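Local atomic coordinates of Zn-dependent hydrolase of metallo-beta-lactamase superfamily TM0207 (Thermotoga maritima, PDB entry 1VJN), a protein that probably acts as a zinc-dependent hydrolase of the metallo-beta-lactamase superfamily. Residues E26-T31 / N84-K89; E114-C119 / E138-L143; K167-M172 / R212-M217. All coordinates share one frame; numbering follows the deposited sequence.

Overall arrangement
Contact 1 is partly buried and lies near the surface, where the hairpin turn of 26-31 in one sheet leans on the turn and strand start of 84-89 in the other. Contacts 2 and 3 are buried and stay within a single sheet, the one that also holds 84-89. They adjoin through neighbouring strands 141-145 and 168-172: Leu-142 N bonds to Val-168 O, and Leu-142 O accepts from Ile-170 N. Contact 1 relies on aliphatic packing, whereas the other two combine parallel backbone ladders with apolar side chains. Contact 1 touches contact 2 through Met-27 and Glu-28, against Glu-114 and Val-118, but stays about 10 Å from contact 3 at the nearest atoms.

Contact 1: residues E26-T31 / N84-K89; sequences EMEGKT and NGVKIK
Asn-84 begins the second segment at a tight turn, and its side chain lies across the aliphatic part of Lys-30. The two side chains cross at about a right angle, with Asn-84 CB 3.5 Å from Lys-30 CE and 3.7 Å from Lys-30 CD. Bends at chi2 (-56°) and chi4 fold the lysine, so its methylenes rather than its amine do the touching; Lys-30 CG also comes to 3.6 Å from Asn-84 O. Gly-85 follows, and with Asn-84 it has positive phi values, as in a type I' turn; its carbonyl oxygen lies at the margin, 4.4 Å from Glu-28 CG. Val-86 supplies the apolar point of the contact. Its CG2, anti to its own carbonyl carbon, meets Glu-28 CG at 3.7 Å, the two side chains crossing obliquely. The same methyl lies 4.3 Å from CG of Met-27, a selenomethionine, so one methyl touches two consecutive residues of 26-31. Met-27 leads into a second two-residue turn of the same kind, Glu-28 and Gly-29, closed by reciprocal backbone bonds: Met-27 N to Lys-30 O at 3.1 Å and Lys-30 N to Met-27 O at 3.2 Å. Beyond Val-86 the strand leaves the contact. Two hairpin tips from different sheets thus meet, one joining strands 22-27 and 30-34, the other strands 79-83 and 86-95. Met-27 packs on Phe-111 of strand 105-113 and on Met-13 of strand 13-19, while Glu-114, in the turn after strand 105-113, accepts a bond from Glu-28 N.

Contact 2: residues E114-C119 / E138-L143; sequences EGIKVC and EIDVLL
Cys-119 provides the main bump, its CB pressed into a hollow formed by Ile-139 and Leu-142. Leu-142 CD1 lies 3.7 Å from Cys-119 CB on one flank, and Ile-139 CG1 is equally near that carbon. With SG anti to the backbone N (chi1 -173°), the sulfur also borders Leu-142 CD1. On the other face of the sheet, Val-118 and Val-141 lie side by side and point the same way, with Val-118 CG2 4.1 Å from Val-141 CB. Further back, Ile-116 CG2 rests on Asp-140 CB at 3.8 Å, the side chains crossing obliquely. The backbones run parallel. Cys-119 N bonds to Val-141 O at 2.8 Å, and Leu-143 N to Cys-119 O, both nearly along the C=O axis. Where the chain bends at Asp-140 (psi -46°), Lys-117 O accepts from both Asp-140 N and Val-141 N, and Asp-140 OD2 takes the place of a backbone acceptor, receiving Lys-117 N at 2.8 Å through its anti lone pair. Lys-117 CD lies 3.4 Å from Glu-138 O, while its amine forms a salt bridge with Glu-112. Val-118 packs on Met-13 and Val-141 on Ile-15, both of strand 13-19 in the other sheet. Strand 116-120, helix 130-136 and strand 141-145 make a beta-alpha-beta crossover, part of the alpha-beta/beta-alpha sandwich of the metallo-beta-lactamase fold.

Contact 3: residues K167-M172 / R212-M217; sequences KVIIPM and RKVVVM
Three backbone hydrogen bonds form the first shell between strands 168-172 and 213-216, parallel neighbours in the mixed sheet. Lys-213 N reaches Lys-167 O at 2.8 Å from well above the carbonyl plane, Ile-169 N bonds to Lys-213 O, and Val-215 N meets Ile-169 O in the carbonyl plane at 2.9 Å. Around this ladder, Ile-169 CB touches Val-214 CG2, and Ile-170 CG2 meets CG of the selenomethionine Met-217 at 4.0 Å. Ile-169 CD1 lies 3.5 Å from Arg-212 NE, over one face of the guanidinium and offset toward its rim. The arginine, bent at chi3 (-74°), is positioned by a salt bridge to Asp-162 and a hydrogen bond to Ala-166 O. Farther out, helix 187-190 covers the Ile-169 and Val-214 face with Phe-189 and Leu-190, and Leu-203 of strand 202-205 in the other sheet packs on Val-168 and Ile-170, as in the two-sheet core of this fold. Pro-171, with no N-H to offer, brings CD to 3.3 Å from Val-215 O. A water replaces the next direct rung, accepting from Met-217 N and donating to Pro-171 O, so both polar atoms keep a partner where proline and separation break the ladder.

Contact 1: residues E26-T31 / N84-K89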
loop_
_atom_site.group_PDB
_atom_site.type_symbol
_atom_site.label_atom_id
_atom_site.label_comp_id
_atom_site.label_asym_id
_atom_site.label_seq_id
_atom_site.Cartn_x
_atom_site.Cartn_y
_atom_site.Cartn_z
ATOM N N GLU A 26 3.833 -11.148 1.743
ATOM C CA GLU A 26 3.963 -12.570 1.517
ATOM C C GLU A 26 2.604 -13.274 1.503
ATOM O O GLU A 26 1.825 -13.191 2.454
ATOM C CB GLU A 26 4.850 -13.182 2.565
ATOM C CG GLU A 26 6.240 -12.598 2.556
ATOM C CD GLU A 26 7.051 -12.982 3.779
ATOM O OE1 GLU A 26 7.115 -14.192 4.119
ATOM O OE2 GLU A 26 7.637 -12.069 4.394
HETATM N N MSE A 27 2.339 -13.953 0.399
HETATM C CA MSE A 27 1.102 -14.672 0.171
HETATM C C MSE A 27 1.367 -15.734 -0.904
HETATM O O MSE A 27 1.988 -15.441 -1.921
HETATM C CB MSE A 27 -0.015 -13.710 -0.280
HETATM C CG MSE A 27 0.380 -12.712 -1.392
HETATM SE SE MSE A 27 -1.118 -11.506 -2.079
HETATM C CE MSE A 27 -2.405 -11.483 -0.473
ATOM N N GLU A 28 0.914 -16.963 -0.654
ATOM C CA GLU A 28 1.018 -18.072 -1.617
ATOM C C GLU A 28 2.448 -18.588 -1.788
ATOM O O GLU A 28 2.787 -19.055 -2.867
ATOM C CB GLU A 28 0.494 -17.656 -3.005
ATOM C CG GLU A 28 -0.812 -16.869 -3.019
ATOM C CD GLU A 28 -2.027 -17.748 -2.809
ATOM O OE1 GLU A 28 -1.902 -18.997 -2.875
ATOM O OE2 GLU A 28 -3.111 -17.175 -2.571
ATOM N N GLY A 29 3.283 -18.513 -0.749
ATOM C CA GLY A 29 4.717 -18.820 -0.880
ATOM C C GLY A 29 5.436 -17.875 -1.856
ATOM O O GLY A 29 6.437 -18.249 -2.450
ATOM N N LYS A 30 4.900 -16.665 -2.064
ATOM C CA LYS A 30 5.528 -15.683 -2.931
ATOM C C LYS A 30 5.683 -14.388 -2.165
ATOM O O LYS A 30 5.019 -14.188 -1.177
ATOM C CB LYS A 30 4.695 -15.426 -4.187
ATOM C CG LYS A 30 4.496 -16.664 -5.079
ATOM C CD LYS A 30 5.845 -17.312 -5.501
ATOM C CE LYS A 30 5.659 -18.642 -6.275
ATOM N NZ LYS A 30 6.568 -19.721 -5.766
ATOM N N THR A 31 6.539 -13.515 -2.669
ATOM C CA THR A 31 6.835 -12.247 -2.064
ATOM C C THR A 31 6.726 -11.153 -3.065
ATOM O O THR A 31 7.305 -11.203 -4.140
ATOM C CB THR A 31 8.285 -12.286 -1.483
ATOM O OG1 THR A 31 8.324 -13.186 -0.384
ATOM C CG2 THR A 31 8.688 -10.956 -0.880
ATOM N N ASN A 84 3.109 -15.957 -10.767
ATOM C CA ASN A 84 3.366 -16.985 -9.767
ATOM C C ASN A 84 2.126 -17.328 -8.915
ATOM O O ASN A 84 2.230 -17.541 -7.693
ATOM C CB ASN A 84 4.572 -16.557 -8.883
ATOM C CG ASN A 84 5.886 -16.360 -9.703
ATOM O OD1 ASN A 84 6.459 -15.252 -9.762
ATOM N ND2 ASN A 84 6.353 -17.437 -10.329
ATOM N N GLY A 85 0.963 -17.385 -9.568
ATOM C CA GLY A 85 -0.303 -17.700 -8.896
ATOM C C GLY A 85 -0.911 -16.563 -8.073
ATOM O O GLY A 85 -1.883 -16.775 -7.331
ATOM N N VAL A 86 -0.341 -15.359 -8.170
ATOM C CA VAL A 86 -0.968 -14.160 -7.582
ATOM C C VAL A 86 -1.475 -13.304 -8.729
ATOM O O VAL A 86 -0.752 -13.082 -9.699
ATOM C CB VAL A 86 0.004 -13.388 -6.662
ATOM C CG1 VAL A 86 -0.523 -12.009 -6.291
ATOM C CG2 VAL A 86 0.242 -14.198 -5.379
ATOM N N LYS A 87 -2.739 -12.887 -8.633
ATOM C CA LYS A 87 -3.335 -11.940 -9.574
ATOM C C LYS A 87 -2.984 -10.502 -9.145
ATOM O O LYS A 87 -3.210 -10.098 -7.990
ATOM C CB LYS A 87 -4.853 -12.105 -9.634
ATOM C CG LYS A 87 -5.330 -13.323 -10.412
ATOM C CD LYS A 87 -6.737 -13.797 -9.983
ATOM C CE LYS A 87 -7.807 -12.651 -9.993
ATOM N NZ LYS A 87 -9.241 -13.163 -9.973
ATOM N N ILE A 88 -2.390 -9.754 -10.059
ATOM C CA ILE A 88 -2.076 -8.371 -9.817
ATOM C C ILE A 88 -2.706 -7.479 -10.858
ATOM O O ILE A 88 -2.694 -7.777 -12.069
ATOM C CB ILE A 88 -0.569 -8.145 -9.836
ATOM C CG1 ILE A 88 0.141 -9.027 -8.792
ATOM C CG2 ILE A 88 -0.273 -6.730 -9.587
ATOM C CD1 ILE A 88 1.486 -9.458 -9.233
ATOM N N LYS A 89 -3.185 -6.351 -10.389
ATOM C CA LYS A 89 -3.850 -5.401 -11.231
ATOM C C LYS A 89 -3.319 -4.015 -10.945
ATOM O O LYS A 89 -3.273 -3.601 -9.789
ATOM C CB LYS A 89 -5.355 -5.484 -10.971
ATOM C CG LYS A 89 -6.180 -4.496 -11.809
ATOM C CD LYS A 89 -7.704 -4.689 -11.665
ATOM C CE LYS A 89 -8.400 -4.033 -12.860
ATOM N NZ LYS A 89 -9.924 -4.094 -12.857
#

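Contact 2: residues E114-C119 / E138-L143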
loop_
_atom_site.group_PDB
_atom_site.type_symbol
_atom_site.label_atom_id
_atom_site.label_comp_id
_atom_site.label_asym_id
_atom_site.label_seq_id
_atom_site.Cartn_x
_atom_site.Cartn_y
_atom_site.Cartn_z
ATOM N N GLU A 114 -4.792 -15.708 -1.526
ATOM C CA GLU A 114 -5.314 -16.366 -0.331
ATOM C C GLU A 114 -6.692 -15.845 0.053
ATOM O O GLU A 114 -6.961 -15.663 1.240
ATOM C CB GLU A 114 -4.343 -16.200 0.853
ATOM C CG GLU A 114 -3.389 -17.381 1.013
ATOM C CD GLU A 114 -1.961 -16.926 1.194
ATOM O OE1 GLU A 114 -1.742 -15.687 1.148
ATOM O OE2 GLU A 114 -1.072 -17.797 1.367
ATOM N N GLY A 115 -7.554 -15.618 -0.940
ATOM C CA GLY A 115 -8.827 -14.922 -0.709
ATOM C C GLY A 115 -8.729 -13.620 0.107
ATOM O O GLY A 115 -9.590 -13.331 0.931
ATOM N N ILE A 116 -7.662 -12.856 -0.096
ATOM C CA ILE A 116 -7.496 -11.545 0.528
ATOM C C ILE A 116 -7.071 -10.622 -0.604
ATOM O O ILE A 116 -6.245 -11.026 -1.445
ATOM C CB ILE A 116 -6.439 -11.581 1.675
ATOM C CG1 ILE A 116 -6.897 -12.529 2.804
ATOM C CG2 ILE A 116 -6.213 -10.169 2.253
ATOM C CD1 ILE A 116 -5.983 -12.566 4.054
ATOM N N LYS A 117 -7.670 -9.431 -0.659
ATOM C CA LYS A 117 -7.304 -8.409 -1.624
ATOM C C LYS A 117 -6.601 -7.273 -0.901
ATOM O O LYS A 117 -7.134 -6.655 0.034
ATOM C CB LYS A 117 -8.524 -7.852 -2.387
ATOM C CG LYS A 117 -9.045 -8.744 -3.498
ATOM C CD LYS A 117 -10.503 -8.447 -3.750
ATOM C CE LYS A 117 -11.024 -9.128 -4.995
ATOM N NZ LYS A 117 -11.426 -10.546 -4.707
ATOM N N VAL A 118 -5.384 -7.009 -1.341
ATOM C CA VAL A 118 -4.549 -5.987 -0.754
ATOM C C VAL A 118 -4.377 -4.913 -1.788
ATOM O O VAL A 118 -4.162 -5.229 -2.972
ATOM C CB VAL A 118 -3.173 -6.558 -0.350
ATOM C CG1 VAL A 118 -2.308 -5.469 0.307
ATOM C CG2 VAL A 118 -3.343 -7.757 0.585
ATOM N N CYS A 119 -4.478 -3.657 -1.353
ATOM C CA CYS A 119 -4.330 -2.478 -2.227
ATOM C C CYS A 119 -3.291 -1.480 -1.735
ATOM O O CYS A 119 -3.403 -0.914 -0.664
ATOM C CB CYS A 119 -5.675 -1.731 -2.389
ATOM S SG CYS A 119 -5.658 -0.379 -3.593
ATOM N N GLU A 138 -13.875 -4.017 -3.896
ATOM C CA GLU A 138 -13.726 -4.097 -2.440
ATOM C C GLU A 138 -12.335 -4.569 -2.037
ATOM O O GLU A 138 -11.798 -5.458 -2.645
ATOM C CB GLU A 138 -14.829 -4.943 -1.812
ATOM C CG GLU A 138 -16.194 -4.340 -2.124
ATOM C CD GLU A 138 -17.192 -4.511 -1.001
ATOM O OE1 GLU A 138 -17.169 -5.574 -0.331
ATOM O OE2 GLU A 138 -17.994 -3.564 -0.798
ATOM N N ILE A 139 -11.740 -3.902 -1.048
ATOM C CA ILE A 139 -10.393 -4.184 -0.571
ATOM C C ILE A 139 -10.454 -4.729 0.867
ATOM O O ILE A 139 -11.224 -4.252 1.692
ATOM C CB ILE A 139 -9.552 -2.895 -0.652
ATOM C CG1 ILE A 139 -9.317 -2.527 -2.131
ATOM C CG2 ILE A 139 -8.248 -3.047 0.047
ATOM C CD1 ILE A 139 -8.951 -3.717 -3.038
ATOM N N ASP A 140 -9.623 -5.725 1.162
ATOM C CA ASP A 140 -9.457 -6.224 2.528
ATOM C C ASP A 140 -8.395 -5.486 3.336
ATOM O O ASP A 140 -8.603 -5.154 4.502
ATOM C CB ASP A 140 -9.110 -7.707 2.463
ATOM C CG ASP A 140 -10.200 -8.507 1.780
ATOM O OD1 ASP A 140 -11.375 -8.312 2.151
ATOM O OD2 ASP A 140 -9.986 -9.306 0.839
ATOM N N VAL A 141 -7.244 -5.263 2.728
ATOM C CA VAL A 141 -6.155 -4.534 3.353
ATOM C C VAL A 141 -5.780 -3.363 2.464
ATOM O O VAL A 141 -5.349 -3.561 1.315
ATOM C CB VAL A 141 -4.885 -5.421 3.571
ATOM C CG1 VAL A 141 -3.814 -4.652 4.338
ATOM C CG2 VAL A 141 -5.205 -6.659 4.296
ATOM N N LEU A 142 -5.958 -2.154 2.984
ATOM C CA LEU A 142 -5.660 -0.929 2.271
ATOM C C LEU A 142 -4.410 -0.199 2.827
ATOM O O LEU A 142 -4.340 0.115 4.004
ATOM C CB LEU A 142 -6.884 0.006 2.317
ATOM C CG LEU A 142 -6.769 1.275 1.493
ATOM C CD1 LEU A 142 -6.551 0.979 0.002
ATOM C CD2 LEU A 142 -8.043 2.049 1.727
ATOM N N LEU A 143 -3.462 0.086 1.944
ATOM C CA LEU A 143 -2.284 0.890 2.256
ATOM C C LEU A 143 -2.537 2.269 1.670
ATOM O O LEU A 143 -2.636 2.416 0.439
ATOM C CB LEU A 143 -1.044 0.259 1.657
ATOM C CG LEU A 143 -0.900 -1.258 1.942
ATOM C CD1 LEU A 143 0.345 -1.804 1.219
ATOM C CD2 LEU A 143 -0.819 -1.556 3.367
#

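Contact 3: residues K167-M172 / R212-M217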
loop_
_atom_site.group_PDB
_atom_site.type_symbol
_atom_site.label_atom_id
_atom_site.label_comp_id
_atom_site.label_asym_id
_atom_site.label_seq_id
_atom_site.Cartn_x
_atom_site.Cartn_y
_atom_site.Cartn_z
ATOM N N LYS A 167 -11.099 -3.008 5.218
ATOM C CA LYS A 167 -11.177 -3.526 6.573
ATOM C C LYS A 167 -9.921 -3.141 7.354
ATOM O O LYS A 167 -9.984 -2.276 8.221
ATOM C CB LYS A 167 -11.353 -5.043 6.534
ATOM C CG LYS A 167 -12.572 -5.499 5.794
ATOM C CD LYS A 167 -13.830 -5.023 6.506
ATOM C CE LYS A 167 -15.084 -5.241 5.650
ATOM N NZ LYS A 167 -15.988 -4.043 5.683
ATOM N N VAL A 168 -8.792 -3.786 7.063
ATOM C CA VAL A 168 -7.530 -3.366 7.631
ATOM C C VAL A 168 -7.064 -2.195 6.837
ATOM O O VAL A 168 -6.967 -2.273 5.611
ATOM C CB VAL A 168 -6.473 -4.444 7.580
ATOM C CG1 VAL A 168 -5.088 -3.877 7.996
ATOM C CG2 VAL A 168 -6.877 -5.595 8.492
ATOM N N ILE A 169 -6.819 -1.085 7.529
ATOM C CA ILE A 169 -6.318 0.130 6.915
ATOM C C ILE A 169 -4.934 0.509 7.479
ATOM O O ILE A 169 -4.796 0.728 8.695
ATOM C CB ILE A 169 -7.295 1.294 7.176
ATOM C CG1 ILE A 169 -8.641 1.077 6.475
ATOM C CG2 ILE A 169 -6.665 2.559 6.686
ATOM C CD1 ILE A 169 -9.789 1.956 7.011
ATOM N N ILE A 170 -3.924 0.623 6.613
ATOM C CA ILE A 170 -2.614 0.980 7.077
ATOM C C ILE A 170 -2.238 2.315 6.448
ATOM O O ILE A 170 -2.067 2.390 5.220
ATOM C CB ILE A 170 -1.581 -0.127 6.740
ATOM C CG1 ILE A 170 -1.954 -1.471 7.404
ATOM C CG2 ILE A 170 -0.175 0.302 7.118
ATOM C CD1 ILE A 170 -1.370 -2.711 6.749
ATOM N N PRO A 171 -2.139 3.380 7.265
ATOM C CA PRO A 171 -1.730 4.704 6.725
ATOM C C PRO A 171 -0.226 4.745 6.367
ATOM O O PRO A 171 0.610 4.015 6.956
ATOM C CB PRO A 171 -1.997 5.678 7.889
ATOM C CG PRO A 171 -1.893 4.802 9.163
ATOM C CD PRO A 171 -2.390 3.418 8.739
HETATM N N MSE A 172 0.130 5.596 5.430
HETATM C CA MSE A 172 1.543 5.818 5.153
HETATM C C MSE A 172 1.666 7.252 4.710
HETATM O O MSE A 172 0.655 7.946 4.634
HETATM C CB MSE A 172 2.062 4.869 4.076
HETATM C CG MSE A 172 1.239 4.900 2.812
HETATM SE SE MSE A 172 1.740 3.491 1.466
HETATM C CE MSE A 172 0.445 4.056 0.085
ATOM N N ARG A 212 -13.297 -3.706 10.451
ATOM C CA ARG A 212 -12.434 -2.598 10.190
ATOM C C ARG A 212 -11.481 -2.378 11.338
ATOM O O ARG A 212 -11.891 -2.335 12.493
ATOM C CB ARG A 212 -13.228 -1.322 9.975
ATOM C CG ARG A 212 -12.293 -0.135 9.877
ATOM C CD ARG A 212 -12.887 1.033 9.267
ATOM N NE ARG A 212 -13.030 0.853 7.834
ATOM C CZ ARG A 212 -13.600 1.752 7.044
ATOM N NH1 ARG A 212 -14.101 2.876 7.563
ATOM N NH2 ARG A 212 -13.692 1.527 5.742
ATOM N N LYS A 213 -10.206 -2.196 11.006
ATOM C CA LYS A 213 -9.202 -1.836 12.000
ATOM C C LYS A 213 -8.099 -1.019 11.337
ATOM O O LYS A 213 -7.516 -1.447 10.341
ATOM C CB LYS A 213 -8.601 -3.082 12.620
ATOM C CG LYS A 213 -7.847 -2.834 13.922
ATOM C CD LYS A 213 -7.428 -4.167 14.575
ATOM C CE LYS A 213 -6.702 -5.144 13.597
ATOM N NZ LYS A 213 -6.114 -6.363 14.250
ATOM N N VAL A 214 -7.838 0.155 11.889
ATOM C CA VAL A 214 -6.709 0.949 11.481
ATOM C C VAL A 214 -5.443 0.444 12.218
ATOM O O VAL A 214 -5.426 0.318 13.448
ATOM C CB VAL A 214 -6.992 2.432 11.749
ATOM C CG1 VAL A 214 -5.769 3.255 11.429
ATOM C CG2 VAL A 214 -8.171 2.899 10.925
ATOM N N VAL A 215 -4.417 0.092 11.456
ATOM C CA VAL A 215 -3.168 -0.443 11.998
ATOM C C VAL A 215 -2.031 0.475 11.594
ATOM O O VAL A 215 -1.761 0.638 10.391
ATOM C CB VAL A 215 -2.876 -1.855 11.494
ATOM C CG1 VAL A 215 -1.464 -2.329 11.953
ATOM C CG2 VAL A 215 -3.934 -2.810 11.986
ATOM N N VAL A 216 -1.370 1.038 12.603
ATOM C CA VAL A 216 -0.231 1.917 12.450
ATOM C C VAL A 216 1.018 1.073 12.671
ATOM O O VAL A 216 1.229 0.535 13.759
ATOM C CB VAL A 216 -0.242 3.066 13.494
ATOM C CG1 VAL A 216 0.897 4.040 13.236
ATOM C CG2 VAL A 216 -1.534 3.804 13.454
HETATM N N MSE A 217 1.821 0.937 11.636
HETATM C CA MSE A 217 3.085 0.190 11.699
HETATM C C MSE A 217 4.213 1.159 11.991
HETATM O O MSE A 217 4.028 2.361 11.930
HETATM C CB MSE A 217 3.335 -0.537 10.370
HETATM C CG MSE A 217 2.124 -1.316 9.902
HETATM SE SE MSE A 217 2.424 -2.649 8.473
HETATM C CE MSE A 217 3.739 -3.843 9.385
HETATM O O HOH W 1 1.456 2.950 9.503
#